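Local atomic coordinates of guanidinopropionase (Pseudomonas aeruginosa, PDB entry 3NIQ), a protein that catalyses the manganese-dependent hydrolysis of 3-guanidinopropanoate to beta-alanine and urea, and works as a homohexamer of the arginase family. Residues G143-D148 with V184-R189; P234-F239 with G279-E284; P21-L26 with R59-L64; F248-G253 with G293-V298. One frame throughout, in Å; residues are numbered along the deposited sequence.

How the contacts relate
Contacts 1 and 2 belong to one parallel sheet, in which strands 142-147 and 235-240 are neighbours; their centres lie about 10 Å apart, and Gly-143 O meets Tyr-236 N at 2.9 Å. Contact 1 carries Asp-148, which bridges the two manganese ions, and contact 2 reaches the metal ligand His-126 through Ser-238. Contact 4, its centre about 17 Å from that of contact 2, packs the loop after strand 235-240 on helix 294-317; Thr-252 OG1 lies 2.9 Å from Glu-284 O, a probable hydrogen bond. Contact 3 is remote from the metals, about 26 Å from contact 1 between centres, but helix 57-64 lies against Ala-296 and Leu-297 of contact 4.

Contact 1: residues G143-D148 with V184-R189; sequences GMVHFD and VQIGIR. With MN (manganese (II) ion), chain D; MN (manganese (II) ion), chain E.
The carbonyl oxygen of His-146 accepts the N-H of Ile-186 at 2.8 Å (O to N) and is also approached by CA of Gln-185 at 3.2 Å. Four backbone bonds in all, from Met-144 O to Asp-148 N, tie these parallel strands. ND1 of His-146 takes a bond from NE2 of Gln-185, at 3.1 Å and bent to 138° at the hydrogen. The amide nitrogen lies almost exactly in the imidazole plane, while the amide itself is turned 47° from the ring. Through its other nitrogen, NE2, His-146 donates to the anti lone pair of Asp-148 OD2 at 2.8 Å. OD2 also binds one manganese ion at 2.2 Å, and OD1 binds the second at 2.1 Å; a water joins both metals. His-146 is thus second shell to the metals and Gln-185 stands behind it; bonds at both ring nitrogens fix the rotation of His-146, which probably helps to hold the carboxylate. CG anti to the backbone N (chi1 172°) brings the imidazole against Asp-152 and the ring of His-126. On the other face CD1 of Ile-186 lies 4.1 Å from CE1 of Phe-147 and also touches CG1 of Val-145. His-126, Asp-152, Asp-240, His-150 and Asp-242 complete the manganese sites. Strand 142-147 lies between 235-240 and 183-188; helix 211-230 packs on Val-145 and Val-184, and helix 262-270 on Phe-147.

Contact 2: residues P234-F239 with G279-E284; sequences PTYVSF and GADVVE
Strands 235-239 and 279-283 run parallel at 8°, with axes 4.7 Å apart and Val-237 facing Ala-280, Ser-238 facing Asp-281 and Phe-239 facing Val-282; four backbone hydrogen bonds link them. The carboxylate of Asp-281 is the polar centre of the contact. Its CG stands between the backbone N and the carbonyl carbon (chi1 60°), which turns the carboxylate toward Tyr-236 and Ser-238. OD1 receives the hydroxyl of Ser-238 on its syn lone pair, OG to OD1 2.7 Å. OD2 receives Tyr-236 OH at 2.6 Å, from above the carboxylate plane, with the ring and carboxylate turned 69° apart. Tyr-236 lays one ring face close over the bare backbone of Gly-279 and its peptide with Ala-280, CE1 3.6 Å from Ala-280 N. A water donates to Tyr-236 OH and Ala-280 O. On the opposite face of the sheet CB of Val-237 meets CB of Ala-280 at 4.0 Å, both against Leu-306 of helix 294-317. Asp-281 OD2 is also bonded to Thr-129 OG1, and Ser-238 OG to NE2 of His-126, a manganese ligand. The buried carboxylate, with three hydroxyls on it, is therefore probably stable as the anion. Ser-238 is second shell to the manganese through His-126, with Asp-281 behind it, an arrangement that probably helps to orient the imidazole.

Contact 3: residues P21-L26 with R59-L64; sequences PTFMRL and REVRNL
Arg-62 reaches from helix 57-64 across the loop 21-26, and its side chain meets that loop from CB to the guanidinium. CB lies 3.4 Å from the carbonyl oxygen of Pro-21. CG, anti to the carbonyl carbon of its own residue (chi1 -78°), rests over the centre of the Phe-23 ring in a CH-pi contact, 3.5 Å from the centroid and 15° off the ring normal. CD passes Pro-21 O at 3.6 Å. From CG to NE the chain is extended, which carries the charged end along the same ring. There the guanidinium stacks on Phe-23, centres 4.2 Å apart and planes at 29°, with NH2 and CZ nearest CE2. At the rim of the ring CE1 touches CG1 of Val-61 at 3.8 Å, nearly in the ring plane. One water gives hydrogens to both Thr-22 O and Arg-62 O, joining the two backbones at 2.8 Å from the helix carbonyl. Leu-39 of strand 37-42 and Met-303 of helix 294-317 pack on Phe-23, and Pro-21 lies on Arg-59 of a neighbouring subunit. Salt bridges run from Arg-62 NE to Asp-87 and from NH1 to Asp-90, and the two aspartates probably balance the buried positive charge. The loop and helix 57-64 are thus joined by the stack on Phe-23 and by Asp-87, which bonds to both Arg-62 NE and Phe-23 N.

Contact 4: residues F248-G253 with G293-V298; sequences FAPGTG and GATALV
Thr-295 points from the first turn of helix 294-317 at the loop 248-253, and its two branches meet different parts of it. OG1 stands beside the backbone N of its own residue (chi1 -47°) and accepts the N-H of Gly-251 at 2.8 Å, 151° at the hydrogen. CG2, anti to that N, turns to the other side and lies 3.9 Å from CB of Ala-249. The Pro-250 ring and the threonine side chain lie alongside but run opposite ways, with CD of Pro-250 3.2 Å from OG1. A turn further along the helix, CG2 of Val-298 abuts the carbonyl oxygen of Phe-248 at 3.5 Å. Gly-251 sits at the centre of an inverse gamma turn, whose bond from Thr-252 N to Pro-250 O is weak. Val-298 also packs on Ile-257 of a neighbouring subunit. Asp-290 ties the helix start, OD1 to Thr-295 OG1 and OD2 to Ala-296 N. With OG1 of Thr-295 accepting from Gly-251, its proton is probably directed to Asp-290, so that one hydroxyl joins the turn, in the loop that follows the metal ligand Asp-242, to the carboxylate at the helix start.

Contact 1: residues G143-D148 with V184-R189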
# COMPACT_ATOMS: atom_id res chain seq x y z
N GLY A 143 -25.57 -17.43 -27.09
CA GLY A 143 -26.29 -16.85 -25.96
C GLY A 143 -25.25 -16.41 -24.91
O GLY A 143 -24.06 -16.77 -25.02
N MET A 144 -25.66 -15.64 -23.91
CA MET A 144 -24.69 -15.25 -22.86
C MET A 144 -25.33 -14.98 -21.50
O MET A 144 -26.42 -14.44 -21.42
CB MET A 144 -23.87 -14.04 -23.32
CG MET A 144 -22.90 -13.46 -22.28
SD MET A 144 -21.94 -12.08 -22.91
CE MET A 144 -23.18 -10.80 -23.05
N VAL A 145 -24.64 -15.41 -20.44
CA VAL A 145 -24.88 -14.93 -19.09
C VAL A 145 -23.71 -13.99 -18.78
O VAL A 145 -22.56 -14.40 -18.77
CB VAL A 145 -24.86 -16.07 -18.04
CG1 VAL A 145 -25.14 -15.50 -16.62
CG2 VAL A 145 -25.90 -17.17 -18.38
N HIS A 146 -24.03 -12.73 -18.54
CA HIS A 146 -23.04 -11.66 -18.43
C HIS A 146 -23.18 -10.99 -17.05
O HIS A 146 -24.22 -10.41 -16.74
CB HIS A 146 -23.31 -10.67 -19.57
CG HIS A 146 -22.51 -9.41 -19.51
ND1 HIS A 146 -23.01 -8.19 -19.95
CD2 HIS A 146 -21.26 -9.16 -19.07
CE1 HIS A 146 -22.09 -7.25 -19.78
NE2 HIS A 146 -21.02 -7.81 -19.24
N PHE A 147 -22.16 -11.12 -16.22
CA PHE A 147 -22.13 -10.52 -14.87
C PHE A 147 -21.36 -9.21 -14.94
O PHE A 147 -20.19 -9.21 -15.32
CB PHE A 147 -21.38 -11.46 -13.91
CG PHE A 147 -22.04 -12.78 -13.71
CD1 PHE A 147 -22.92 -12.98 -12.67
CD2 PHE A 147 -21.75 -13.85 -14.56
CE1 PHE A 147 -23.54 -14.24 -12.48
CE2 PHE A 147 -22.34 -15.09 -14.39
CZ PHE A 147 -23.24 -15.29 -13.34
N ASP A 148 -22.00 -8.09 -14.60
CA ASP A 148 -21.36 -6.79 -14.78
C ASP A 148 -22.09 -5.69 -14.01
O ASP A 148 -23.31 -5.74 -13.83
CB ASP A 148 -21.37 -6.45 -16.29
CG ASP A 148 -20.21 -5.54 -16.72
OD1 ASP A 148 -19.91 -4.53 -16.05
OD2 ASP A 148 -19.60 -5.84 -17.75
N VAL A 184 -28.61 -12.43 -20.92
CA VAL A 184 -29.07 -11.93 -19.64
C VAL A 184 -27.88 -11.30 -18.91
O VAL A 184 -26.78 -11.89 -18.86
CB VAL A 184 -29.80 -13.02 -18.81
CG1 VAL A 184 -28.93 -14.26 -18.60
CG2 VAL A 184 -30.31 -12.43 -17.44
N GLN A 185 -28.09 -10.09 -18.40
CA GLN A 185 -27.04 -9.30 -17.73
C GLN A 185 -27.43 -9.12 -16.28
O GLN A 185 -28.56 -8.75 -15.99
CB GLN A 185 -26.85 -7.96 -18.42
CG GLN A 185 -26.58 -8.09 -19.93
CD GLN A 185 -26.43 -6.74 -20.59
OE1 GLN A 185 -27.32 -5.89 -20.49
NE2 GLN A 185 -25.30 -6.52 -21.24
N ILE A 186 -26.49 -9.42 -15.37
CA ILE A 186 -26.77 -9.44 -13.94
C ILE A 186 -25.81 -8.55 -13.15
O ILE A 186 -24.59 -8.69 -13.27
CB ILE A 186 -26.63 -10.88 -13.38
CG1 ILE A 186 -27.50 -11.87 -14.17
CG2 ILE A 186 -26.99 -10.88 -11.90
CD1 ILE A 186 -27.29 -13.32 -13.83
N GLY A 187 -26.37 -7.64 -12.34
CA GLY A 187 -25.57 -6.83 -11.45
C GLY A 187 -25.49 -5.35 -11.81
O GLY A 187 -24.85 -4.58 -11.10
N ILE A 188 -26.16 -4.96 -12.90
CA ILE A 188 -26.11 -3.60 -13.43
C ILE A 188 -26.48 -2.55 -12.39
O ILE A 188 -27.51 -2.67 -11.73
CB ILE A 188 -27.05 -3.45 -14.67
CG1 ILE A 188 -26.86 -4.60 -15.68
CG2 ILE A 188 -26.84 -2.09 -15.33
CD1 ILE A 188 -25.47 -4.68 -16.29
N ARG A 189 -25.63 -1.53 -12.23
CA ARG A 189 -25.86 -0.48 -11.21
C ARG A 189 -24.97 0.77 -11.40
O ARG A 189 -23.98 0.75 -12.12
CB ARG A 189 -25.61 -1.05 -9.82
CG ARG A 189 -24.12 -1.38 -9.59
CD ARG A 189 -23.88 -2.01 -8.26
NE ARG A 189 -22.44 -2.20 -8.06
CZ ARG A 189 -21.76 -3.25 -8.51
NH1 ARG A 189 -22.40 -4.24 -9.14
NH2 ARG A 189 -20.46 -3.34 -8.28
MN MN D . -17.74 -4.98 -18.57
MN MN E . -18.21 -3.33 -15.91
O HOH W 1 -18.05 -2.64 -18.03

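Contact 2: residues P234-F239 with G279-E284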
# COMPACT_ATOMS: atom_id res chain seq x y z
N PRO A 234 -26.30 -22.79 -27.21
CA PRO A 234 -24.88 -22.51 -26.98
C PRO A 234 -24.73 -21.23 -26.17
O PRO A 234 -25.32 -20.20 -26.52
CB PRO A 234 -24.32 -22.31 -28.39
CG PRO A 234 -25.55 -22.18 -29.31
CD PRO A 234 -26.61 -22.94 -28.65
N THR A 235 -23.96 -21.29 -25.08
CA THR A 235 -23.95 -20.18 -24.12
C THR A 235 -22.56 -19.85 -23.64
O THR A 235 -21.79 -20.73 -23.30
CB THR A 235 -24.84 -20.48 -22.92
OG1 THR A 235 -26.16 -20.77 -23.37
CG2 THR A 235 -24.89 -19.28 -21.97
N TYR A 236 -22.25 -18.55 -23.63
CA TYR A 236 -20.97 -18.07 -23.18
C TYR A 236 -21.17 -17.37 -21.85
O TYR A 236 -22.17 -16.68 -21.64
CB TYR A 236 -20.41 -17.11 -24.22
CG TYR A 236 -19.00 -16.62 -24.01
CD1 TYR A 236 -17.93 -17.22 -24.68
CD2 TYR A 236 -18.74 -15.50 -23.20
CE1 TYR A 236 -16.62 -16.74 -24.51
CE2 TYR A 236 -17.43 -15.01 -23.03
CZ TYR A 236 -16.37 -15.64 -23.69
OH TYR A 236 -15.08 -15.17 -23.55
N VAL A 237 -20.20 -17.51 -20.94
CA VAL A 237 -20.28 -16.76 -19.68
C VAL A 237 -19.18 -15.73 -19.62
O VAL A 237 -18.00 -16.05 -19.72
CB VAL A 237 -20.20 -17.68 -18.44
CG1 VAL A 237 -20.36 -16.86 -17.16
CG2 VAL A 237 -21.26 -18.76 -18.53
N SER A 238 -19.57 -14.48 -19.45
CA SER A 238 -18.58 -13.44 -19.36
C SER A 238 -18.71 -12.74 -18.00
O SER A 238 -19.75 -12.16 -17.68
CB SER A 238 -18.77 -12.45 -20.51
OG SER A 238 -17.81 -11.43 -20.44
N PHE A 239 -17.62 -12.76 -17.23
CA PHE A 239 -17.64 -12.26 -15.86
C PHE A 239 -16.73 -11.03 -15.71
O PHE A 239 -15.50 -11.15 -15.77
CB PHE A 239 -17.19 -13.39 -14.91
CG PHE A 239 -17.39 -13.06 -13.46
CD1 PHE A 239 -18.58 -13.41 -12.82
CD2 PHE A 239 -16.40 -12.39 -12.74
CE1 PHE A 239 -18.78 -13.09 -11.45
CE2 PHE A 239 -16.59 -12.06 -11.39
CZ PHE A 239 -17.77 -12.41 -10.74
N GLY A 279 -17.76 -21.29 -23.93
CA GLY A 279 -16.58 -20.51 -23.57
C GLY A 279 -16.92 -19.62 -22.40
O GLY A 279 -18.09 -19.49 -22.04
N ALA A 280 -15.90 -19.00 -21.81
CA ALA A 280 -16.15 -18.08 -20.72
C ALA A 280 -14.95 -17.18 -20.56
O ALA A 280 -13.87 -17.51 -21.04
CB ALA A 280 -16.45 -18.84 -19.41
N ASP A 281 -15.14 -16.04 -19.92
CA ASP A 281 -14.01 -15.19 -19.60
C ASP A 281 -14.20 -14.47 -18.26
O ASP A 281 -15.32 -14.38 -17.74
CB ASP A 281 -13.70 -14.19 -20.74
CG ASP A 281 -14.86 -13.26 -21.05
OD1 ASP A 281 -15.52 -12.79 -20.10
OD2 ASP A 281 -15.10 -12.97 -22.25
N VAL A 282 -13.08 -13.97 -17.73
CA VAL A 282 -13.04 -13.18 -16.50
C VAL A 282 -12.27 -11.92 -16.86
O VAL A 282 -11.07 -11.99 -17.14
CB VAL A 282 -12.30 -13.92 -15.36
CG1 VAL A 282 -12.24 -13.06 -14.13
CG2 VAL A 282 -12.99 -15.26 -15.03
N VAL A 283 -12.95 -10.78 -16.90
CA VAL A 283 -12.32 -9.58 -17.45
C VAL A 283 -12.28 -8.46 -16.43
O VAL A 283 -12.93 -8.56 -15.41
CB VAL A 283 -13.05 -9.09 -18.72
CG1 VAL A 283 -12.96 -10.14 -19.80
CG2 VAL A 283 -14.53 -8.70 -18.40
N GLU A 284 -11.48 -7.43 -16.73
CA GLU A 284 -11.36 -6.16 -15.98
C GLU A 284 -10.58 -6.27 -14.66
O GLU A 284 -10.62 -5.34 -13.85
CB GLU A 284 -12.74 -5.47 -15.77
CG GLU A 284 -13.50 -5.07 -17.05
CD GLU A 284 -12.86 -3.90 -17.79
OE1 GLU A 284 -11.84 -3.33 -17.31
OE2 GLU A 284 -13.34 -3.55 -18.89
O HOH W 2 -13.05 -17.16 -23.70

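Contact 3: residues P21-L26 with R59-L64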
# COMPACT_ATOMS: atom_id res chain seq x y z
N PRO A 21 4.87 -19.69 -12.89
CA PRO A 21 3.44 -19.42 -12.66
C PRO A 21 2.56 -19.41 -13.92
O PRO A 21 2.21 -18.35 -14.43
CB PRO A 21 3.45 -18.05 -11.97
CG PRO A 21 4.69 -17.37 -12.47
CD PRO A 21 5.70 -18.49 -12.68
N THR A 22 2.18 -20.60 -14.39
CA THR A 22 1.18 -20.72 -15.46
C THR A 22 -0.22 -20.81 -14.84
O THR A 22 -0.36 -21.09 -13.65
CB THR A 22 1.40 -22.01 -16.25
OG1 THR A 22 1.49 -23.09 -15.32
CG2 THR A 22 2.69 -21.96 -17.05
N PHE A 23 -1.28 -20.64 -15.64
CA PHE A 23 -2.63 -20.79 -15.10
C PHE A 23 -2.76 -22.14 -14.42
O PHE A 23 -2.46 -23.17 -15.03
CB PHE A 23 -3.68 -20.67 -16.21
CG PHE A 23 -3.92 -19.27 -16.67
CD1 PHE A 23 -4.28 -18.27 -15.75
CD2 PHE A 23 -3.81 -18.94 -18.02
CE1 PHE A 23 -4.52 -16.96 -16.18
CE2 PHE A 23 -4.06 -17.65 -18.46
CZ PHE A 23 -4.40 -16.64 -17.52
N MET A 24 -3.20 -22.13 -13.16
CA MET A 24 -3.43 -23.34 -12.36
C MET A 24 -2.17 -24.21 -12.27
O MET A 24 -2.27 -25.39 -11.97
CB MET A 24 -4.60 -24.16 -12.93
CG MET A 24 -5.86 -23.35 -13.32
SD MET A 24 -6.60 -22.53 -11.91
CE MET A 24 -7.98 -21.67 -12.71
N ARG A 25 -1.00 -23.62 -12.56
CA ARG A 25 0.29 -24.36 -12.61
C ARG A 25 0.23 -25.57 -13.53
O ARG A 25 0.83 -26.62 -13.24
CB ARG A 25 0.76 -24.77 -11.20
CG ARG A 25 0.87 -23.57 -10.23
CD ARG A 25 1.90 -23.82 -9.12
NE ARG A 25 1.46 -24.88 -8.22
CZ ARG A 25 2.25 -25.47 -7.32
NH1 ARG A 25 3.53 -25.10 -7.20
NH2 ARG A 25 1.77 -26.42 -6.54
N LEU A 26 -0.47 -25.42 -14.64
CA LEU A 26 -0.57 -26.47 -15.64
C LEU A 26 0.61 -26.33 -16.60
O LEU A 26 1.33 -25.31 -16.56
CB LEU A 26 -1.92 -26.33 -16.40
CG LEU A 26 -3.19 -26.74 -15.64
CD1 LEU A 26 -4.42 -26.06 -16.22
CD2 LEU A 26 -3.41 -28.25 -15.65
N ARG A 59 -1.30 -11.78 -16.14
CA ARG A 59 -0.10 -12.18 -15.40
C ARG A 59 -0.42 -12.41 -13.92
O ARG A 59 0.01 -13.39 -13.32
CB ARG A 59 1.01 -11.14 -15.53
CG ARG A 59 2.34 -11.65 -14.88
CD ARG A 59 3.52 -10.94 -15.45
NE ARG A 59 3.89 -11.51 -16.74
CZ ARG A 59 4.74 -10.95 -17.59
NH1 ARG A 59 5.30 -9.79 -17.31
NH2 ARG A 59 5.01 -11.55 -18.74
N GLU A 60 -1.17 -11.49 -13.31
CA GLU A 60 -1.40 -11.62 -11.87
C GLU A 60 -2.43 -12.69 -11.56
O GLU A 60 -2.37 -13.34 -10.51
CB GLU A 60 -1.76 -10.26 -11.25
CG GLU A 60 -0.61 -9.23 -11.38
CD GLU A 60 0.74 -9.79 -10.93
OE1 GLU A 60 0.77 -10.48 -9.89
OE2 GLU A 60 1.75 -9.53 -11.62
N VAL A 61 -3.40 -12.87 -12.45
CA VAL A 61 -4.31 -14.03 -12.29
C VAL A 61 -3.53 -15.37 -12.42
O VAL A 61 -3.81 -16.32 -11.69
CB VAL A 61 -5.54 -13.97 -13.26
CG1 VAL A 61 -6.32 -15.29 -13.24
CG2 VAL A 61 -6.47 -12.82 -12.86
N ARG A 62 -2.57 -15.45 -13.34
CA ARG A 62 -1.75 -16.67 -13.43
C ARG A 62 -1.08 -16.89 -12.08
O ARG A 62 -1.10 -17.98 -11.53
CB ARG A 62 -0.64 -16.56 -14.50
CG ARG A 62 -1.12 -16.76 -15.94
CD ARG A 62 0.04 -16.96 -16.91
NE ARG A 62 -0.41 -17.44 -18.22
CZ ARG A 62 -0.77 -16.65 -19.24
NH1 ARG A 62 -0.75 -15.33 -19.11
NH2 ARG A 62 -1.16 -17.20 -20.39
N ASN A 63 -0.50 -15.81 -11.57
CA ASN A 63 0.22 -15.87 -10.31
C ASN A 63 -0.61 -16.39 -9.14
O ASN A 63 -0.23 -17.36 -8.48
CB ASN A 63 0.74 -14.48 -9.99
CG ASN A 63 1.90 -14.53 -9.05
OD1 ASN A 63 1.73 -14.73 -7.85
ND2 ASN A 63 3.10 -14.39 -9.60
N LEU A 64 -1.75 -15.74 -8.91
CA LEU A 64 -2.64 -16.13 -7.83
C LEU A 64 -3.34 -17.46 -8.05
O LEU A 64 -3.75 -18.12 -7.08
CB LEU A 64 -3.69 -15.03 -7.57
CG LEU A 64 -3.24 -13.95 -6.57
CD1 LEU A 64 -3.01 -14.55 -5.14
CD2 LEU A 64 -2.01 -13.18 -7.02
O HOH W 3 0.63 -20.13 -11.02

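Contact 4: residues F248-G253 with G293-V298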
# COMPACT_ATOMS: atom_id res chain seq x y z
N PHE A 248 -14.65 -6.59 -2.42
CA PHE A 248 -14.14 -7.88 -2.90
C PHE A 248 -13.26 -7.75 -4.14
O PHE A 248 -12.36 -8.59 -4.37
CB PHE A 248 -15.32 -8.84 -3.23
CG PHE A 248 -16.37 -8.85 -2.16
CD1 PHE A 248 -16.26 -9.69 -1.06
CD2 PHE A 248 -17.46 -7.97 -2.23
CE1 PHE A 248 -17.22 -9.66 -0.06
CE2 PHE A 248 -18.39 -7.92 -1.22
CZ PHE A 248 -18.27 -8.77 -0.14
N ALA A 249 -13.51 -6.72 -4.95
CA ALA A 249 -12.74 -6.53 -6.18
C ALA A 249 -12.31 -5.08 -6.35
O ALA A 249 -12.83 -4.39 -7.25
CB ALA A 249 -13.54 -7.00 -7.41
N PRO A 250 -11.34 -4.63 -5.53
CA PRO A 250 -10.86 -3.24 -5.61
C PRO A 250 -10.11 -2.96 -6.91
O PRO A 250 -10.13 -1.82 -7.39
CB PRO A 250 -9.88 -3.13 -4.42
CG PRO A 250 -9.41 -4.56 -4.18
CD PRO A 250 -10.65 -5.39 -4.47
N GLY A 251 -9.47 -3.99 -7.46
CA GLY A 251 -8.58 -3.84 -8.61
C GLY A 251 -9.33 -3.84 -9.93
O GLY A 251 -9.29 -4.81 -10.67
N THR A 252 -10.04 -2.77 -10.22
CA THR A 252 -10.81 -2.75 -11.46
C THR A 252 -10.97 -1.32 -11.92
O THR A 252 -10.98 -0.38 -11.11
CB THR A 252 -12.17 -3.47 -11.30
OG1 THR A 252 -12.70 -3.81 -12.59
CG2 THR A 252 -13.18 -2.59 -10.51
N GLY A 253 -11.07 -1.14 -13.23
CA GLY A 253 -11.01 0.20 -13.81
C GLY A 253 -12.19 1.08 -13.48
O GLY A 253 -12.00 2.26 -13.18
N GLY A 293 -3.11 -8.29 -4.37
CA GLY A 293 -3.60 -9.32 -5.28
C GLY A 293 -5.00 -9.87 -4.98
O GLY A 293 -5.34 -10.95 -5.45
N ALA A 294 -5.81 -9.15 -4.21
CA ALA A 294 -7.17 -9.61 -3.86
C ALA A 294 -8.00 -9.95 -5.09
O ALA A 294 -8.66 -10.99 -5.13
CB ALA A 294 -7.93 -8.55 -2.99
N THR A 295 -7.95 -9.08 -6.09
CA THR A 295 -8.83 -9.17 -7.27
C THR A 295 -8.30 -10.26 -8.22
O THR A 295 -9.07 -11.00 -8.86
CB THR A 295 -8.95 -7.79 -7.99
OG1 THR A 295 -9.21 -6.75 -7.01
CG2 THR A 295 -10.11 -7.77 -9.02
N ALA A 296 -6.98 -10.33 -8.31
CA ALA A 296 -6.30 -11.44 -9.00
C ALA A 296 -6.77 -12.79 -8.46
O ALA A 296 -7.06 -13.71 -9.24
CB ALA A 296 -4.78 -11.30 -8.86
N LEU A 297 -6.83 -12.92 -7.14
CA LEU A 297 -7.32 -14.17 -6.53
C LEU A 297 -8.80 -14.40 -6.80
O LEU A 297 -9.23 -15.52 -7.11
CB LEU A 297 -7.02 -14.20 -5.02
CG LEU A 297 -7.54 -15.45 -4.30
CD1 LEU A 297 -6.85 -16.71 -4.83
CD2 LEU A 297 -7.38 -15.33 -2.79
N VAL A 298 -9.61 -13.35 -6.69
CA VAL A 298 -11.02 -13.47 -7.08
C VAL A 298 -11.09 -13.94 -8.55
O VAL A 298 -11.84 -14.84 -8.89
CB VAL A 298 -11.78 -12.11 -6.90
CG1 VAL A 298 -13.03 -12.06 -7.74
CG2 VAL A 298 -12.13 -11.87 -5.44